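PDB 1TR8: conserved protein (MTH177) from Methanothermobacter marburgensis, which forms a homodimeric nascent polypeptide-associated complex that interacts with the ribosome, binds ribosomal RNA and probably contacts nascent chains as they emerge. Local coordinates for the interface of chains A and B and the interface of chains A and C. Sequence-based numbering; all coordinates share one arbitrary frame. Chains: chain A/B/C, conserved protein (MTH177).

Contact 1 and contact 2 both join chain A to another copy of the protein by antiparallel strand pairing, and the centres of their C-alpha atoms lie about 27 Å apart. Contact 1 pairs strand 44-51 of chain A with the same strand of chain B across a two-fold axis, in keeping with the homodimer. Contact 2 uses the next strand of chain A, 53-61, which meets strand 53-57 of chain C without exact two-fold symmetry. Neighbouring strands of one chain thus serve two partners, and contact 2 may reflect the four-chain deposited assembly or crystal packing, since the protein is a homodimer.

Contact 1: the interface of chains A and B. Residues chain A 44-47; chain B 48-51.
B:Thr50 and A:Thr46 meet side chain to side chain on an antiparallel beta ladder, between two backbone-bonded pairs, where strand 44-51 of chain A runs against its counterpart in chain B. Their hydroxyls, OG1 to OG1, are 2.6 Å apart and hydrogen bonded, with the donor undecided. In both residues OG1 is anti to the carbonyl carbon (chi1 -71° in A:Thr46 and -65° in B:Thr50), which turns the two hydroxyls towards each other across the strand pair as the side chains cross obliquely. The methyl groups flank this bond: CG2 of A:Thr46 lies 3.5 Å from OG1 of B:Thr50, while CG2 of B:Thr50 reaches towards chain A and packs 3.7 Å from CB of A:Gln44. The A:Gln44 side chain crosses that of B:Thr50 at about a right angle, and its bend at chi2 takes the amide end over B:Gly51, with NE2 3.5 Å from the glycine CA. Backbone bonds flank the threonines on either side. A:Lys45 and B:Gly51 exchange a pair of longer bonds, N to O 3.2 Å each way. A:Tyr47 and B:Val49 form a shorter pair, and the bond from A:Tyr47 N to B:Val49 O, 2.8 Å long, is nearly straight at 169°. The ring of A:Tyr47 and the branches of B:Val49 project from the opposite side of the ladder to the threonine hydroxyls. Repeated with the chains exchanged by the two-fold axis, this pairing runs a sheet from one subunit into the other and helps hold the homodimer together.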
loop_
_atom_site.group_PDB
_atom_site.type_symbol
_atom_site.label_atom_id
_atom_site.label_comp_id
_atom_site.label_asym_id
_atom_site.label_seq_id
_atom_site.Cartn_x
_atom_site.Cartn_y
_atom_site.Cartn_z
ATOM N N GLN A 44 -2.024 8.466 20.014
ATOM C CA GLN A 44 -1.719 7.340 19.128
ATOM C C GLN A 44 -2.721 6.205 19.285
ATOM O O GLN A 44 -3.228 5.944 20.369
ATOM C CB GLN A 44 -0.300 6.824 19.378
ATOM C CG GLN A 44 0.714 7.949 19.495
ATOM C CD GLN A 44 2.013 7.665 18.784
ATOM O OE1 GLN A 44 3.043 7.444 19.427
ATOM N NE2 GLN A 44 1.978 7.709 17.460
ATOM N N LYS A 45 -3.017 5.530 18.183
ATOM C CA LYS A 45 -3.771 4.284 18.237
ATOM C C LYS A 45 -2.768 3.179 18.508
ATOM O O LYS A 45 -1.615 3.262 18.094
ATOM C CB LYS A 45 -4.460 4.010 16.896
ATOM C CG LYS A 45 -5.642 4.907 16.561
ATOM C CD LYS A 45 -6.865 4.550 17.394
ATOM C CE LYS A 45 -8.125 5.239 16.890
ATOM N NZ LYS A 45 -8.347 4.941 15.467
ATOM N N THR A 46 -3.186 2.184 19.274
ATOM C CA THR A 46 -2.463 0.933 19.358
ATOM C C THR A 46 -3.416 -0.165 18.932
ATOM O O THR A 46 -4.545 -0.249 19.419
ATOM C CB THR A 46 -1.886 0.699 20.779
ATOM O OG1 THR A 46 -0.817 1.619 20.996
ATOM C CG2 THR A 46 -1.187 -0.648 20.892
ATOM N N TYR A 47 -2.974 -0.934 17.939
ATOM C CA TYR A 47 -3.717 -2.095 17.458
ATOM C C TYR A 47 -3.004 -3.371 17.862
ATOM O O TYR A 47 -1.805 -3.476 17.643
ATOM C CB TYR A 47 -3.814 -2.067 15.939
ATOM C CG TYR A 47 -4.644 -0.937 15.416
ATOM C CD1 TYR A 47 -6.024 -1.055 15.323
ATOM C CD2 TYR A 47 -4.049 0.251 15.010
ATOM C CE1 TYR A 47 -6.790 -0.012 14.832
ATOM C CE2 TYR A 47 -4.805 1.293 14.534
ATOM C CZ TYR A 47 -6.178 1.158 14.445
ATOM O OH TYR A 47 -6.942 2.227 14.014
ATOM N N GLN B 48 1.615 -5.670 18.051
ATOM C CA GLN B 48 1.137 -4.401 18.579
ATOM C C GLN B 48 1.670 -3.307 17.654
ATOM O O GLN B 48 2.885 -3.127 17.531
ATOM C CB GLN B 48 1.673 -4.142 19.985
ATOM C CG GLN B 48 1.114 -5.029 21.087
ATOM C CD GLN B 48 1.562 -4.597 22.478
ATOM O OE1 GLN B 48 2.709 -4.833 22.879
ATOM N NE2 GLN B 48 0.648 -3.993 23.227
ATOM N N VAL B 49 0.750 -2.535 17.086
ATOM C CA VAL B 49 1.056 -1.532 16.081
ATOM C C VAL B 49 0.621 -0.186 16.606
ATOM O O VAL B 49 -0.542 0.017 16.882
ATOM C CB VAL B 49 0.285 -1.838 14.780
ATOM C CG1 VAL B 49 0.543 -0.764 13.710
ATOM C CG2 VAL B 49 0.631 -3.258 14.292
ATOM N N THR B 50 1.544 0.744 16.729
ATOM C CA THR B 50 1.215 2.063 17.240
ATOM C C THR B 50 1.605 3.188 16.274
ATOM O O THR B 50 2.732 3.248 15.789
ATOM C CB THR B 50 1.914 2.255 18.606
ATOM O OG1 THR B 50 1.366 1.330 19.569
ATOM C CG2 THR B 50 1.622 3.629 19.182
ATOM N N GLY B 51 0.666 4.084 16.005
ATOM C CA GLY B 51 0.910 5.239 15.154
ATOM C C GLY B 51 -0.376 6.003 14.865
ATOM O O GLY B 51 -1.441 5.684 15.398
#

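Contact 2: the interface of chains A and C. Residues chain A 57-61; chain C 53-55.
C:Arg54 lies across the backbone of A:Leu58, A:Glu59 and A:Ala60 where strand 53-57 of chain C pairs antiparallel with strand 53-61 of chain A, a beta-ladder contact between two copies of this NAC-alpha family protein that may belong to the deposited tetramer or to crystal packing rather than to the homodimer. Its CB starts 3.4 Å from the carbonyl O of A:Glu59. CG, anti to its own carbonyl carbon (chi1 -75°), stays close to that oxygen and approaches CA of A:Ala60. After an extended chi2 the chain bends at chi3 (89°), bringing NE near A:Leu58 CB and O. One face of the guanidinium then rests on the peptide between A:Glu59 and A:Ala60: A:Glu59 C lies over its centre and A:Ala60 N is offset towards the rim. At the tip, C:Arg54 NH1 passes 4.1 Å from A:Ala60 CB. C:Arg54 NH2 makes a weak, bent hydrogen bond of 2.9 Å to A:Leu58 O. An alanine here would probably leave the A:Leu58 carbonyl without this donor and uncover the peptide beneath the guanidinium.

Beside the arginine, C:Glu55 N bonds to A:Glu59 O at 2.8 Å, and A:Glu59 N returns a bond to C:Glu55 O. Towards the other end of the ladder, A:Glu61 N meets C:Ala53 O at 2.9 Å from well above the carbonyl plane. The aliphatic part of A:Glu61 packs on C:Ala53, CG to CB 3.7 Å. Carboxylates gather on one flank: C:Glu55 OE1 lies 4.0 Å from A:Glu59 OE1, and OE2 of C:Glu55 is similarly near A:Glu61 OE1, a cluster that may favour protonation of one of them. A:Ser57 OG bonds to A:Glu59 OE2 from the syn side, tilted out of the carboxylate plane, and probably helps position that carboxylate.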
loop_
_atom_site.group_PDB
_atom_site.type_symbol
_atom_site.label_atom_id
_atom_site.label_comp_id
_atom_site.label_asym_id
_atom_site.label_seq_id
_atom_site.Cartn_x
_atom_site.Cartn_y
_atom_site.Cartn_z
ATOM N N SER A 57 7.922 -11.970 0.106
ATOM C CA SER A 57 9.148 -11.195 -0.066
ATOM C C SER A 57 9.034 -10.196 -1.230
ATOM O O SER A 57 8.156 -10.330 -2.083
ATOM C CB SER A 57 10.344 -12.121 -0.251
ATOM O OG SER A 57 10.355 -12.649 -1.558
ATOM N N LEU A 58 9.798 -9.112 -1.143
ATOM C CA LEU A 58 9.807 -8.071 -2.171
ATOM C C LEU A 58 11.206 -7.912 -2.759
ATOM O O LEU A 58 12.177 -7.840 -2.030
ATOM C CB LEU A 58 9.347 -6.729 -1.592
ATOM C CG LEU A 58 7.882 -6.376 -1.872
ATOM C CD1 LEU A 58 6.949 -7.208 -1.055
ATOM C CD2 LEU A 58 7.620 -4.895 -1.642
ATOM N N GLU A 59 11.313 -7.849 -4.076
ATOM C CA GLU A 59 12.621 -7.887 -4.741
ATOM C C GLU A 59 12.847 -6.628 -5.564
ATOM O O GLU A 59 11.894 -6.053 -6.061
ATOM C CB GLU A 59 12.694 -9.130 -5.639
ATOM C CG GLU A 59 13.438 -10.282 -4.988
ATOM C CD GLU A 59 12.627 -11.565 -4.934
ATOM O OE1 GLU A 59 12.247 -12.060 -6.026
ATOM O OE2 GLU A 59 12.384 -12.062 -3.797
ATOM N N ALA A 60 14.093 -6.197 -5.734
ATOM C CA ALA A 60 14.340 -5.028 -6.563
ATOM C C ALA A 60 13.961 -5.334 -8.016
ATOM O O ALA A 60 14.333 -6.375 -8.558
ATOM C CB ALA A 60 15.773 -4.583 -6.465
ATOM N N GLU A 61 13.144 -4.447 -8.576
ATOM C CA GLU A 61 12.623 -4.530 -9.949
ATOM C C GLU A 61 13.509 -3.674 -10.863
ATOM O O GLU A 61 13.481 -2.455 -10.784
ATOM C CB GLU A 61 11.155 -4.050 -9.960
ATOM C CG GLU A 61 10.542 -3.694 -11.320
ATOM C CD GLU A 61 10.065 -4.891 -12.135
ATOM O OE1 GLU A 61 9.369 -5.783 -11.586
ATOM O OE2 GLU A 61 10.324 -4.903 -13.360
ATOM N N ALA C 53 12.033 0.674 -8.275
ATOM C CA ALA C 53 10.876 -0.199 -8.162
ATOM C C ALA C 53 11.182 -1.512 -7.434
ATOM O O ALA C 53 12.312 -1.984 -7.407
ATOM C CB ALA C 53 10.336 -0.503 -9.556
ATOM N N ARG C 54 10.157 -2.096 -6.831
ATOM C CA ARG C 54 10.262 -3.425 -6.229
ATOM C C ARG C 54 9.051 -4.254 -6.608
ATOM O O ARG C 54 7.946 -3.748 -6.805
ATOM C CB ARG C 54 10.389 -3.351 -4.698
ATOM C CG ARG C 54 11.770 -2.905 -4.249
ATOM C CD ARG C 54 11.933 -2.731 -2.775
ATOM N NE ARG C 54 12.348 -3.965 -2.111
ATOM C CZ ARG C 54 13.599 -4.414 -2.042
ATOM N NH1 ARG C 54 14.598 -3.768 -2.640
ATOM N NH2 ARG C 54 13.838 -5.544 -1.402
ATOM N N GLU C 55 9.268 -5.547 -6.709
ATOM C CA GLU C 55 8.249 -6.447 -7.225
ATOM C C GLU C 55 7.712 -7.255 -6.054
ATOM O O GLU C 55 8.477 -7.789 -5.256
ATOM C CB GLU C 55 8.841 -7.343 -8.329
ATOM C CG GLU C 55 8.240 -8.738 -8.441
ATOM C CD GLU C 55 9.078 -9.699 -9.283
ATOM O OE1 GLU C 55 9.699 -10.614 -8.684
ATOM O OE2 GLU C 55 9.100 -9.565 -10.533
#